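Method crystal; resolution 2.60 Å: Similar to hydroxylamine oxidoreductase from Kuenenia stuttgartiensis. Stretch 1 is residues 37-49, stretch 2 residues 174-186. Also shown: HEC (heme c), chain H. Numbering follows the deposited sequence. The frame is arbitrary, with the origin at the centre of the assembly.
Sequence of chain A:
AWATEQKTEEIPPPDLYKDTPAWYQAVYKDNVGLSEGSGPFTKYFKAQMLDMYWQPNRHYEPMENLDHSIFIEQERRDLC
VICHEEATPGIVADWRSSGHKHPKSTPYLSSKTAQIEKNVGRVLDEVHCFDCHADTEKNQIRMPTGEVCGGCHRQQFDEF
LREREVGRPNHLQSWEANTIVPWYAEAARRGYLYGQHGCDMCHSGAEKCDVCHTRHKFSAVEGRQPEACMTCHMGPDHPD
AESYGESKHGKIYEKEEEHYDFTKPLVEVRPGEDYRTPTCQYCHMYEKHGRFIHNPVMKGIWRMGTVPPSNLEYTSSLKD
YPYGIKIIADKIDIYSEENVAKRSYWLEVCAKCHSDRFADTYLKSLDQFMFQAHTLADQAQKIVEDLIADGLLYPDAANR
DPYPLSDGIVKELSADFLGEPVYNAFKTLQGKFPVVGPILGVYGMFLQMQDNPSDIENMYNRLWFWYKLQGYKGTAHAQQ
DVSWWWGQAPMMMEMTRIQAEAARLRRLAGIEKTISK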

# COMPACT_ATOMS: atom_id res chain seq x y z
N GLY A 37 -51.53 7.20 -35.91
CA GLY A 37 -50.52 6.15 -35.97
C GLY A 37 -49.27 6.60 -36.69
O GLY A 37 -48.81 7.74 -36.53
N SER A 38 -48.72 5.71 -37.51
CA SER A 38 -47.53 6.01 -38.30
C SER A 38 -47.47 5.04 -39.47
O SER A 38 -48.05 3.95 -39.43
CB SER A 38 -46.25 5.92 -37.46
OG SER A 38 -46.04 4.60 -37.00
N GLY A 39 -46.76 5.45 -40.51
CA GLY A 39 -46.62 4.64 -41.70
C GLY A 39 -47.78 4.81 -42.65
O GLY A 39 -48.67 5.64 -42.44
N PRO A 40 -47.80 4.02 -43.72
CA PRO A 40 -48.90 4.12 -44.70
C PRO A 40 -50.28 3.89 -44.10
O PRO A 40 -51.27 4.38 -44.66
CB PRO A 40 -48.54 3.05 -45.74
CG PRO A 40 -47.63 2.10 -45.03
CD PRO A 40 -46.84 2.96 -44.08
N PHE A 41 -50.38 3.16 -42.99
CA PHE A 41 -51.65 2.91 -42.33
C PHE A 41 -51.81 3.75 -41.07
O PHE A 41 -52.41 3.29 -40.09
CB PHE A 41 -51.79 1.42 -42.00
CG PHE A 41 -51.45 0.52 -43.16
CD1 PHE A 41 -52.19 0.56 -44.32
CD2 PHE A 41 -50.38 -0.36 -43.08
CE1 PHE A 41 -51.88 -0.27 -45.39
CE2 PHE A 41 -50.07 -1.18 -44.14
CZ PHE A 41 -50.82 -1.14 -45.29
N THR A 42 -51.28 4.97 -41.07
CA THR A 42 -51.34 5.83 -39.89
C THR A 42 -52.78 6.18 -39.52
O THR A 42 -53.07 6.42 -38.34
CB THR A 42 -50.52 7.10 -40.12
OG1 THR A 42 -50.71 8.00 -39.03
CG2 THR A 42 -50.95 7.79 -41.42
N LYS A 43 -53.68 6.22 -40.49
CA LYS A 43 -55.07 6.57 -40.25
C LYS A 43 -55.92 5.39 -39.78
O LYS A 43 -57.11 5.58 -39.51
CB LYS A 43 -55.68 7.15 -41.53
CG LYS A 43 -54.99 8.42 -42.03
CD LYS A 43 -55.18 9.57 -41.05
CE LYS A 43 -54.63 10.88 -41.60
NZ LYS A 43 -54.91 12.03 -40.71
N TYR A 44 -55.34 4.20 -39.69
CA TYR A 44 -56.10 3.01 -39.32
C TYR A 44 -55.94 2.62 -37.86
O TYR A 44 -56.65 1.73 -37.39
CB TYR A 44 -55.69 1.83 -40.21
CG TYR A 44 -56.11 1.99 -41.66
CD1 TYR A 44 -55.39 2.81 -42.52
CD2 TYR A 44 -57.21 1.31 -42.16
CE1 TYR A 44 -55.77 2.96 -43.84
CE2 TYR A 44 -57.60 1.45 -43.48
CZ TYR A 44 -56.88 2.28 -44.32
OH TYR A 44 -57.25 2.43 -45.63
N PHE A 45 -55.02 3.26 -37.13
CA PHE A 45 -54.83 2.97 -35.72
C PHE A 45 -54.30 4.22 -35.03
O PHE A 45 -54.01 5.23 -35.68
CB PHE A 45 -53.89 1.78 -35.52
CG PHE A 45 -52.46 2.06 -35.90
CD1 PHE A 45 -52.04 1.95 -37.21
CD2 PHE A 45 -51.53 2.42 -34.93
CE1 PHE A 45 -50.72 2.21 -37.56
CE2 PHE A 45 -50.21 2.67 -35.27
CZ PHE A 45 -49.81 2.57 -36.59
N LYS A 46 -54.17 4.14 -33.71
CA LYS A 46 -53.58 5.19 -32.91
C LYS A 46 -52.37 4.64 -32.17
O LYS A 46 -52.30 3.44 -31.87
CB LYS A 46 -54.58 5.78 -31.90
CG LYS A 46 -55.76 6.48 -32.55
CD LYS A 46 -56.54 7.31 -31.54
CE LYS A 46 -57.67 8.07 -32.22
NZ LYS A 46 -58.29 9.06 -31.30
N ALA A 47 -51.41 5.51 -31.90
CA ALA A 47 -50.17 5.09 -31.27
C ALA A 47 -50.39 4.72 -29.81
O ALA A 47 -51.26 5.27 -29.13
CB ALA A 47 -49.11 6.19 -31.37
N GLN A 48 -49.59 3.78 -29.32
CA GLN A 48 -49.58 3.47 -27.90
C GLN A 48 -48.98 4.63 -27.12
O GLN A 48 -48.23 5.45 -27.66
CB GLN A 48 -48.81 2.18 -27.64
CG GLN A 48 -49.40 0.95 -28.32
CD GLN A 48 -48.57 -0.30 -28.11
OE1 GLN A 48 -48.36 -0.74 -26.98
NE2 GLN A 48 -48.09 -0.88 -29.20
N MET A 49 -49.33 4.70 -25.84
CA MET A 49 -48.93 5.84 -25.01
C MET A 49 -47.42 6.04 -25.01
O MET A 49 -46.92 7.16 -25.16
CB MET A 49 -49.45 5.66 -23.58
CG MET A 49 -50.95 5.76 -23.44
SD MET A 49 -51.50 5.26 -21.80
CE MET A 49 -51.19 3.49 -21.86
FE HEC H . -30.08 -4.82 -33.01
CHA HEC H . -31.36 -5.32 -36.14
CHB HEC H . -27.07 -6.17 -34.02
CHC HEC H . -28.69 -4.13 -29.92
CHD HEC H . -33.16 -3.95 -31.79
NA HEC H . -29.35 -5.61 -34.75
C1A HEC H . -30.05 -5.70 -35.94
C2A HEC H . -29.16 -6.27 -36.93
C3A HEC H . -27.98 -6.51 -36.34
C4A HEC H . -28.07 -6.09 -34.96
CMA HEC H . -26.73 -7.11 -37.02
CAA HEC H . -29.50 -6.56 -38.40
CBA HEC H . -29.95 -8.01 -38.54
CGA HEC H . -29.98 -8.37 -40.00
O1A HEC H . -30.77 -9.28 -40.36
O2A HEC H . -29.24 -7.75 -40.80
NB HEC H . -28.23 -5.14 -32.12
C1B HEC H . -27.10 -5.62 -32.75
C2B HEC H . -25.98 -5.45 -31.86
C3B HEC H . -26.42 -4.89 -30.73
C4B HEC H . -27.85 -4.68 -30.87
CMB HEC H . -24.52 -5.87 -32.17
CAB HEC H . -25.60 -4.52 -29.48
CBB HEC H . -24.56 -3.41 -29.76
NC HEC H . -30.79 -4.20 -31.19
C1C HEC H . -30.05 -3.91 -30.06
C2C HEC H . -30.89 -3.14 -29.16
C3C HEC H . -32.15 -3.31 -29.59
C4C HEC H . -32.09 -3.84 -30.93
CMC HEC H . -30.50 -2.91 -27.68
CAC HEC H . -33.45 -2.79 -28.94
CBC HEC H . -33.66 -1.32 -29.31
ND HEC H . -31.96 -4.64 -33.85
C1D HEC H . -33.11 -4.31 -33.12
C2D HEC H . -34.25 -4.40 -34.00
C3D HEC H . -33.69 -4.84 -35.36
C4D HEC H . -32.26 -4.96 -35.17
CMD HEC H . -35.72 -4.13 -33.61
CAD HEC H . -34.46 -5.09 -36.67
CBD HEC H . -35.27 -3.86 -37.07
CGD HEC H . -35.96 -4.15 -38.38
O1D HEC H . -35.70 -3.41 -39.36
O2D HEC H . -36.75 -5.12 -38.43
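Stretch 2 (174-186) SWEANTIVPWYAE

Stretch 1 has no regular secondary structure, whereas stretch 2 is helical on either side of a non-helical V181. The two run in the same general sense: G39 lies beside I180 (CA to CA 5.5 Å), and F45 lies beside A185 (CA to CA 5.4 Å).

The contact begins with polar groups. S38 points its CA–CB bond toward the helix, and its p rotamer brings OG 3.0 Å from T179 OG1, a hydrogen bond between hydroxyls in which either may donate. T179 is also p, its CA–CB bond toward stretch 1, and its OG1 meets S38 OG. W175 starts sideways, but with chi1 t the indole comes nearer, and its NE1 gives a weak hydrogen bond to S38 OG (3.3 Å, 136°). A water completes this corner, its oxygen donating to S38 O (2.6 Å) and T179 O (2.4 Å) and accepting from F41 N (3.1 Å), so one water joins S38 O and F41 N of the irregular chain to T179 O of the helix.

G39 has a positive phi of 84°, where a CB would be jammed against the carbonyl oxygen of S38; glycine suits the place for that reason. It opens a type I turn to T42, with P40 in the second position at phi -59°, an angle its ring favours. The proline lays CD 3.9 Å from I180 CG1. I180 is t,t; its CG1 makes the contact, and CD1 lies farther from the proline CD.

F41, in the m rotamer, turns toward the break between the helices. The edge of its ring meets I180 O (F41 CE2 to I180 O 3.3 Å), while F41 CE2 lies 4.1 Å from P182 CB. Aromatic edge hydrogens carry slight positive charge, so a carbonyl oxygen is a reasonable neighbour there.

A185 is the small residue on which several larger ones converge. Its CB lies 4.2 Å from F41 CB, 4.0 Å from Y44 CB and 3.5 Å from F45 CD1; the single methyl lets the chain approach closely. Y44 contributes its CB, but its m rotamer leads the phenol end away.

F45 adopts p, directing its ring toward stretch 2, where CZ reaches T179 CB at 4.1 Å. Y184, with chi1 t, presents its edge to the face of F45: the ring centroids are 5.2 Å apart and the planes at 61°, with F45 CE2 3.6 Å from Y184 CE1. Q48 is m at chi1 and t at chi2, with chi3 at 60°, and in this conformation its NE2 donates to Y184 OH at 3.1 Å.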

# COMPACT_ATOMS: atom_id res chain seq x y z
N SER A 174 -35.94 0.86 -37.93
CA SER A 174 -36.59 -0.08 -37.02
C SER A 174 -38.06 0.27 -36.81
O SER A 174 -38.91 -0.62 -36.80
CB SER A 174 -35.84 -0.10 -35.69
OG SER A 174 -36.21 -1.23 -34.92
N TRP A 175 -38.37 1.56 -36.65
CA TRP A 175 -39.76 1.94 -36.45
C TRP A 175 -40.58 1.77 -37.72
O TRP A 175 -41.80 1.57 -37.65
CB TRP A 175 -39.86 3.37 -35.95
CG TRP A 175 -41.20 3.68 -35.36
CD1 TRP A 175 -42.23 4.36 -35.95
CD2 TRP A 175 -41.67 3.29 -34.07
NE1 TRP A 175 -43.30 4.42 -35.10
CE2 TRP A 175 -42.99 3.77 -33.94
CE3 TRP A 175 -41.10 2.58 -33.00
CZ2 TRP A 175 -43.75 3.57 -32.78
CZ3 TRP A 175 -41.86 2.38 -31.86
CH2 TRP A 175 -43.17 2.87 -31.76
N GLU A 176 -39.93 1.86 -38.88
CA GLU A 176 -40.62 1.57 -40.14
C GLU A 176 -41.16 0.15 -40.14
O GLU A 176 -42.35 -0.08 -40.34
CB GLU A 176 -39.67 1.79 -41.32
CG GLU A 176 -40.29 1.44 -42.67
CD GLU A 176 -39.26 1.35 -43.78
OE1 GLU A 176 -38.13 1.85 -43.59
OE2 GLU A 176 -39.57 0.77 -44.83
N ALA A 177 -40.28 -0.83 -39.90
CA ALA A 177 -40.67 -2.23 -39.94
C ALA A 177 -41.78 -2.54 -38.94
O ALA A 177 -42.59 -3.45 -39.17
CB ALA A 177 -39.46 -3.12 -39.69
N ASN A 178 -41.83 -1.82 -37.83
CA ASN A 178 -42.82 -2.09 -36.80
C ASN A 178 -44.23 -1.83 -37.31
O ASN A 178 -45.10 -2.71 -37.25
CB ASN A 178 -42.53 -1.25 -35.55
CG ASN A 178 -43.39 -1.64 -34.37
OD1 ASN A 178 -43.90 -2.76 -34.29
ND2 ASN A 178 -43.57 -0.71 -33.43
N THR A 179 -44.48 -0.63 -37.82
CA THR A 179 -45.83 -0.19 -38.15
C THR A 179 -46.15 -0.28 -39.64
O THR A 179 -47.29 0.01 -40.03
CB THR A 179 -46.06 1.25 -37.67
OG1 THR A 179 -45.23 2.14 -38.42
CG2 THR A 179 -45.72 1.37 -36.19
N ILE A 180 -45.20 -0.66 -40.49
CA ILE A 180 -45.50 -0.72 -41.92
C ILE A 180 -46.25 -2.00 -42.27
O ILE A 180 -47.00 -2.03 -43.25
CB ILE A 180 -44.21 -0.58 -42.76
CG1 ILE A 180 -44.56 -0.21 -44.20
CG2 ILE A 180 -43.40 -1.87 -42.73
CD1 ILE A 180 -43.35 -0.01 -45.09
N VAL A 181 -46.07 -3.06 -41.49
CA VAL A 181 -46.74 -4.33 -41.80
C VAL A 181 -48.23 -4.19 -41.50
O VAL A 181 -48.61 -3.51 -40.53
CB VAL A 181 -46.12 -5.47 -40.99
CG1 VAL A 181 -44.70 -5.74 -41.48
CG2 VAL A 181 -46.12 -5.16 -39.50
N PRO A 182 -49.11 -4.79 -42.31
CA PRO A 182 -50.55 -4.52 -42.16
C PRO A 182 -51.17 -5.14 -40.92
O PRO A 182 -52.21 -4.65 -40.48
CB PRO A 182 -51.15 -5.11 -43.44
CG PRO A 182 -50.19 -6.19 -43.83
CD PRO A 182 -48.83 -5.69 -43.44
N TRP A 183 -50.56 -6.18 -40.35
CA TRP A 183 -51.17 -6.83 -39.19
C TRP A 183 -50.95 -6.06 -37.89
O TRP A 183 -51.50 -6.46 -36.86
CB TRP A 183 -50.64 -8.26 -39.05
CG TRP A 183 -49.15 -8.38 -39.01
CD1 TRP A 183 -48.34 -8.29 -37.91
CD2 TRP A 183 -48.28 -8.65 -40.12
NE1 TRP A 183 -47.03 -8.48 -38.27
CE2 TRP A 183 -46.97 -8.70 -39.62
CE3 TRP A 183 -48.49 -8.85 -41.49
CZ2 TRP A 183 -45.87 -8.94 -40.44
CZ3 TRP A 183 -47.40 -9.08 -42.30
CH2 TRP A 183 -46.10 -9.12 -41.77
N TYR A 184 -50.17 -4.97 -37.91
CA TYR A 184 -50.09 -4.11 -36.74
C TYR A 184 -51.37 -3.32 -36.56
O TYR A 184 -51.99 -3.33 -35.49
CB TYR A 184 -48.88 -3.18 -36.86
CG TYR A 184 -48.56 -2.38 -35.61
CD1 TYR A 184 -49.29 -1.25 -35.27
CD2 TYR A 184 -47.51 -2.75 -34.77
CE1 TYR A 184 -49.00 -0.52 -34.13
CE2 TYR A 184 -47.21 -2.03 -33.63
CZ TYR A 184 -47.96 -0.91 -33.32
OH TYR A 184 -47.68 -0.18 -32.19
N ALA A 185 -51.80 -2.61 -37.62
CA ALA A 185 -53.03 -1.83 -37.54
C ALA A 185 -54.25 -2.72 -37.38
O ALA A 185 -55.21 -2.35 -36.69
CB ALA A 185 -53.17 -0.96 -38.79
N GLU A 186 -54.24 -3.90 -38.00
CA GLU A 186 -55.36 -4.82 -37.87
C GLU A 186 -55.54 -5.28 -36.43
O GLU A 186 -56.67 -5.34 -35.93
CB GLU A 186 -55.17 -6.02 -38.80
CG GLU A 186 -56.35 -6.98 -38.84
CD GLU A 186 -57.60 -6.36 -39.43
OE1 GLU A 186 -58.61 -6.24 -38.71
OE2 GLU A 186 -57.58 -5.99 -40.63
O HOH W 1 -48.54 1.87 -40.90